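Local coordinates for protein-L-isoaspartate O-methyltransferase beta-aspartate methyltransferase (Plasmodium falciparum, PDB 2PBF), which probably initiates repair of damaged proteins by transferring a methyl group from S-adenosyl-L-methionine to the alpha-carboxylate of L-isoaspartyl residues, at residues 83-88 and 164-169. Sequence-based numbering, arbitrary orientation.
With SAH (S-adenosyl-L-homocysteine), chain C.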
ATOM      1  N   ARG A  83       4.140  12.458   2.695  1.00 29.79           N
ATOM      2  CA  ARG A  83       2.861  12.152   2.071  1.00 28.41           C
ATOM      3  C   ARG A  83       2.968  10.843   1.277  1.00 27.23           C
ATOM      4  O   ARG A  83       3.842  10.697   0.417  1.00 26.84           O
ATOM      5  CB  ARG A  83       2.425  13.289   1.153  1.00 27.81           C
ATOM      6  CG  ARG A  83       2.460  14.666   1.812  1.00 28.96           C
ATOM      7  CD  ARG A  83       1.855  15.731   0.918  1.00 27.83           C
ATOM      8  NE  ARG A  83       0.386  15.752   0.943  1.00 30.95           N
ATOM      9  CZ  ARG A  83      -0.391  15.635  -0.129  1.00 32.21           C
ATOM     10  NH1 ARG A  83       0.146  15.466  -1.346  1.00 31.91           N
ATOM     11  NH2 ARG A  83      -1.705  15.675   0.012  1.00 31.27           N
ATOM     12  N   ALA A  84       2.069   9.913   1.583  1.00 26.45           N
ATOM     13  CA  ALA A  84       2.009   8.575   0.954  1.00 25.62           C
ATOM     14  C   ALA A  84       0.617   8.330   0.362  1.00 26.15           C
ATOM     15  O   ALA A  84      -0.388   8.843   0.859  1.00 26.38           O
ATOM     16  CB  ALA A  84       2.328   7.494   1.985  1.00 25.21           C
ATOM     17  N   ILE A  85       0.566   7.568  -0.725  1.00 26.97           N
ATOM     18  CA  ILE A  85      -0.699   7.156  -1.322  1.00 27.42           C
ATOM     19  C   ILE A  85      -0.632   5.655  -1.610  1.00 27.23           C
ATOM     20  O   ILE A  85       0.376   5.149  -2.117  1.00 26.86           O
ATOM     21  CB  ILE A  85      -1.104   8.025  -2.578  1.00 27.11           C
ATOM     22  CG1 ILE A  85      -2.409   7.527  -3.210  1.00 28.87           C
ATOM     23  CG2 ILE A  85       0.054   8.138  -3.614  1.00 28.34           C
ATOM     24  CD1 ILE A  85      -2.994   8.527  -4.228  1.00 27.99           C
ATOM     25  N   ASP A  86      -1.695   4.958  -1.228  1.00 26.39           N
ATOM     26  CA  ASP A  86      -1.814   3.522  -1.440  1.00 26.62           C
ATOM     27  C   ASP A  86      -2.861   3.360  -2.507  1.00 26.76           C
ATOM     28  O   ASP A  86      -4.064   3.602  -2.268  1.00 27.39           O
ATOM     29  CB  ASP A  86      -2.235   2.822  -0.146  1.00 26.04           C
ATOM     30  CG  ASP A  86      -2.290   1.315  -0.266  1.00 26.58           C
ATOM     31  OD1 ASP A  86      -1.725   0.741  -1.212  1.00 28.59           O
ATOM     32  OD2 ASP A  86      -2.898   0.674   0.630  1.00 27.69           O
ATOM     33  N   VAL A  87      -2.402   2.972  -3.688  1.00 25.82           N
ATOM     34  CA  VAL A  87      -3.284   2.830  -4.823  1.00 26.82           C
ATOM     35  C   VAL A  87      -3.775   1.381  -4.900  1.00 26.54           C
ATOM     36  O   VAL A  87      -2.998   0.481  -5.200  1.00 25.52           O
ATOM     37  CB  VAL A  87      -2.563   3.190  -6.153  1.00 25.97           C
ATOM     38  CG1 VAL A  87      -3.530   2.972  -7.363  1.00 25.92           C
ATOM     39  CG2 VAL A  87      -2.027   4.644  -6.114  1.00 27.15           C
ATOM     40  N   GLY A  88      -5.068   1.179  -4.645  1.00 27.51           N
ATOM     41  CA  GLY A  88      -5.664  -0.161  -4.613  1.00 26.23           C
ATOM     42  C   GLY A  88      -5.611  -0.629  -3.185  1.00 26.48           C
ATOM     43  O   GLY A  88      -5.048  -1.692  -2.878  1.00 27.15           O
ATOM     44  N   ASP A 164       5.669  11.435  -1.413  1.00 30.30           N
ATOM     45  CA  ASP A 164       6.985  10.888  -1.166  1.00 30.68           C
ATOM     46  C   ASP A 164       6.997   9.369  -1.362  1.00 30.02           C
ATOM     47  O   ASP A 164       8.040   8.785  -1.675  1.00 30.31           O
ATOM     48  CB  ASP A 164       7.426  11.274   0.230  1.00 30.31           C
ATOM     49  CG  ASP A 164       7.291  12.773   0.476  1.00 34.45           C
ATOM     50  OD1 ASP A 164       8.121  13.539  -0.080  1.00 34.39           O
ATOM     51  OD2 ASP A 164       6.351  13.187   1.201  1.00 33.92           O
ATOM     52  N   ALA A 165       5.835   8.743  -1.202  1.00 29.64           N
ATOM     53  CA  ALA A 165       5.702   7.291  -1.347  1.00 28.66           C
ATOM     54  C   ALA A 165       4.403   6.941  -2.035  1.00 28.79           C
ATOM     55  O   ALA A 165       3.322   7.394  -1.615  1.00 27.91           O
ATOM     56  CB  ALA A 165       5.787   6.616  -0.003  1.00 28.96           C
ATOM     57  N   ILE A 166       4.514   6.164  -3.120  1.00 27.82           N
ATOM     58  CA  ILE A 166       3.345   5.679  -3.846  1.00 27.76           C
ATOM     59  C   ILE A 166       3.390   4.167  -3.934  1.00 27.58           C
ATOM     60  O   ILE A 166       4.310   3.594  -4.491  1.00 27.69           O
ATOM     61  CB  ILE A 166       3.206   6.284  -5.291  1.00 27.91           C
ATOM     62  CG1 ILE A 166       3.366   7.819  -5.250  1.00 29.81           C
ATOM     63  CG2 ILE A 166       1.859   5.818  -5.926  1.00 27.17           C
ATOM     64  CD1 ILE A 166       3.077   8.550  -6.569  1.00 28.80           C
ATOM     65  N   HIS A 167       2.401   3.517  -3.364  1.00 28.19           N
ATOM     66  CA  HIS A 167       2.340   2.084  -3.449  1.00 28.62           C
ATOM     67  C   HIS A 167       1.156   1.737  -4.310  1.00 28.75           C
ATOM     68  O   HIS A 167       0.069   2.287  -4.156  1.00 28.64           O
ATOM     69  CB  HIS A 167       2.216   1.455  -2.074  1.00 29.17           C
ATOM     70  CG  HIS A 167       1.974  -0.013  -2.128  1.00 30.46           C
ATOM     71  ND1 HIS A 167       0.710  -0.557  -2.090  1.00 30.93           N
ATOM     72  CD2 HIS A 167       2.830  -1.051  -2.278  1.00 31.92           C
ATOM     73  CE1 HIS A 167       0.796  -1.867  -2.201  1.00 30.24           C
ATOM     74  NE2 HIS A 167       2.071  -2.191  -2.305  1.00 33.42           N
ATOM     75  N   VAL A 168       1.372   0.835  -5.252  1.00 29.09           N
ATOM     76  CA  VAL A 168       0.287   0.425  -6.093  1.00 28.71           C
ATOM     77  C   VAL A 168       0.161  -1.085  -5.923  1.00 28.61           C
ATOM     78  O   VAL A 168       1.088  -1.816  -6.231  1.00 27.43           O
ATOM     79  CB  VAL A 168       0.559   0.810  -7.561  1.00 29.17           C
ATOM     80  CG1 VAL A 168      -0.683   0.663  -8.367  1.00 29.50           C
ATOM     81  CG2 VAL A 168       1.123   2.254  -7.660  1.00 27.85           C
ATOM     82  N   GLY A 169      -1.003  -1.533  -5.448  1.00 27.66           N
ATOM     83  CA  GLY A 169      -1.180  -2.933  -5.067  1.00 28.61           C
ATOM     84  C   GLY A 169      -1.882  -3.770  -6.136  1.00 29.17           C
ATOM     85  O   GLY A 169      -2.440  -4.814  -5.824  1.00 28.85           O
TER
HETATM   86  N   SAH C 301      -3.026  -3.572  -0.794  1.00 26.69           N
HETATM   87  CA  SAH C 301      -4.258  -4.380  -0.979  1.00 25.82           C
HETATM   88  CB  SAH C 301      -4.232  -5.015  -2.346  1.00 25.87           C
HETATM   89  CG  SAH C 301      -5.648  -5.431  -2.720  1.00 26.37           C
HETATM   90  SD  SAH C 301      -5.706  -6.184  -4.349  1.00 30.06           S
HETATM   91  C   SAH C 301      -4.461  -5.439   0.110  1.00 26.11           C
HETATM   92  O   SAH C 301      -3.503  -6.136   0.450  1.00 24.73           O
HETATM   93  OXT SAH C 301      -5.580  -5.603   0.660  1.00 24.57           O
HETATM   94  C5' SAH C 301      -5.620  -4.649  -5.304  1.00 30.80           C
HETATM   95  C4' SAH C 301      -6.789  -3.680  -5.126  1.00 30.88           C
HETATM   96  O4' SAH C 301      -6.698  -2.740  -6.160  1.00 32.06           O
HETATM   97  C3' SAH C 301      -8.193  -4.263  -5.210  1.00 30.09           C
HETATM   98  O3' SAH C 301      -8.878  -3.994  -3.998  1.00 28.25           O
HETATM   99  C2' SAH C 301      -8.831  -3.563  -6.401  1.00 30.61           C
HETATM  100  O2' SAH C 301     -10.199  -3.292  -6.196  1.00 30.16           O
HETATM  101  C1' SAH C 301      -8.007  -2.294  -6.477  1.00 30.67           C
HETATM  102  N9  SAH C 301      -7.933  -1.650  -7.807  1.00 31.12           N
HETATM  103  C8  SAH C 301      -7.847  -2.287  -9.012  1.00 31.73           C
HETATM  104  N7  SAH C 301      -7.745  -1.346  -9.978  1.00 32.36           N
HETATM  105  C5  SAH C 301      -7.790  -0.116  -9.418  1.00 29.82           C
HETATM  106  C6  SAH C 301      -7.758   1.177  -9.952  1.00 31.26           C
HETATM  107  N6  SAH C 301      -7.667   1.412 -11.254  1.00 29.90           N
HETATM  108  N1  SAH C 301      -7.791   2.254  -9.103  1.00 32.96           N
HETATM  109  C2  SAH C 301      -7.891   2.054  -7.739  1.00 30.97           C
HETATM  110  N3  SAH C 301      -7.937   0.776  -7.244  1.00 30.07           N
HETATM  111  C4  SAH C 301      -7.890  -0.300  -8.058  1.00 29.94           C
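Strands 83-87 and 165-168 pair in parallel, Ala84 beside Ala165 through Val87 beside Val168, as the central neighbours of the Rossmann-like sheet of a class I methyltransferase (strand order 3-2-1-4-5-6-7). The backbone ladder is regular: Ile85 and Val87 give their N-H to, and take one from, the second strand, as in His167 N to Ile85 O (2.9 Å, 172° at the hydrogen). At the start of the pair the Asp164 carboxylate reaches back, and its OD2 takes the N-H of Arg83 through the anti lone pair at 2.8 Å. Branched Ile85, Ile166, Val87 and Val168 share one face, suited to burial: Leu179 of helix 177-182 covers the last three, while Ile85 packs beside Ile113 and Leu115 of adjacent strand 111-116. Ile85 CG2 lies against CG1 and CG2 of Ile166 at 3.7 Å, while Val87 CG1 meets Val168 CG1 at 3.8 Å. On the other face, small Ala84 and Ala165 let loop residue Leu78 pack close. S-adenosyl-L-homocysteine lies at the C-terminal ends, where Gly88 CA comes within 3.2 Å of its O4'; the backbone angles of Gly88, and this closeness, call for glycine. Two residues before Gly88, Asp86 forms a buried His-carboxylate pair with His167, both with CG anti to the backbone N. Thr95 OG1 is hydrogen-bonded to Asp86 OD2, and OD1 accepts His167 ND1 at 2.9 Å, near the ring plane but 35° out of the carboxylate plane.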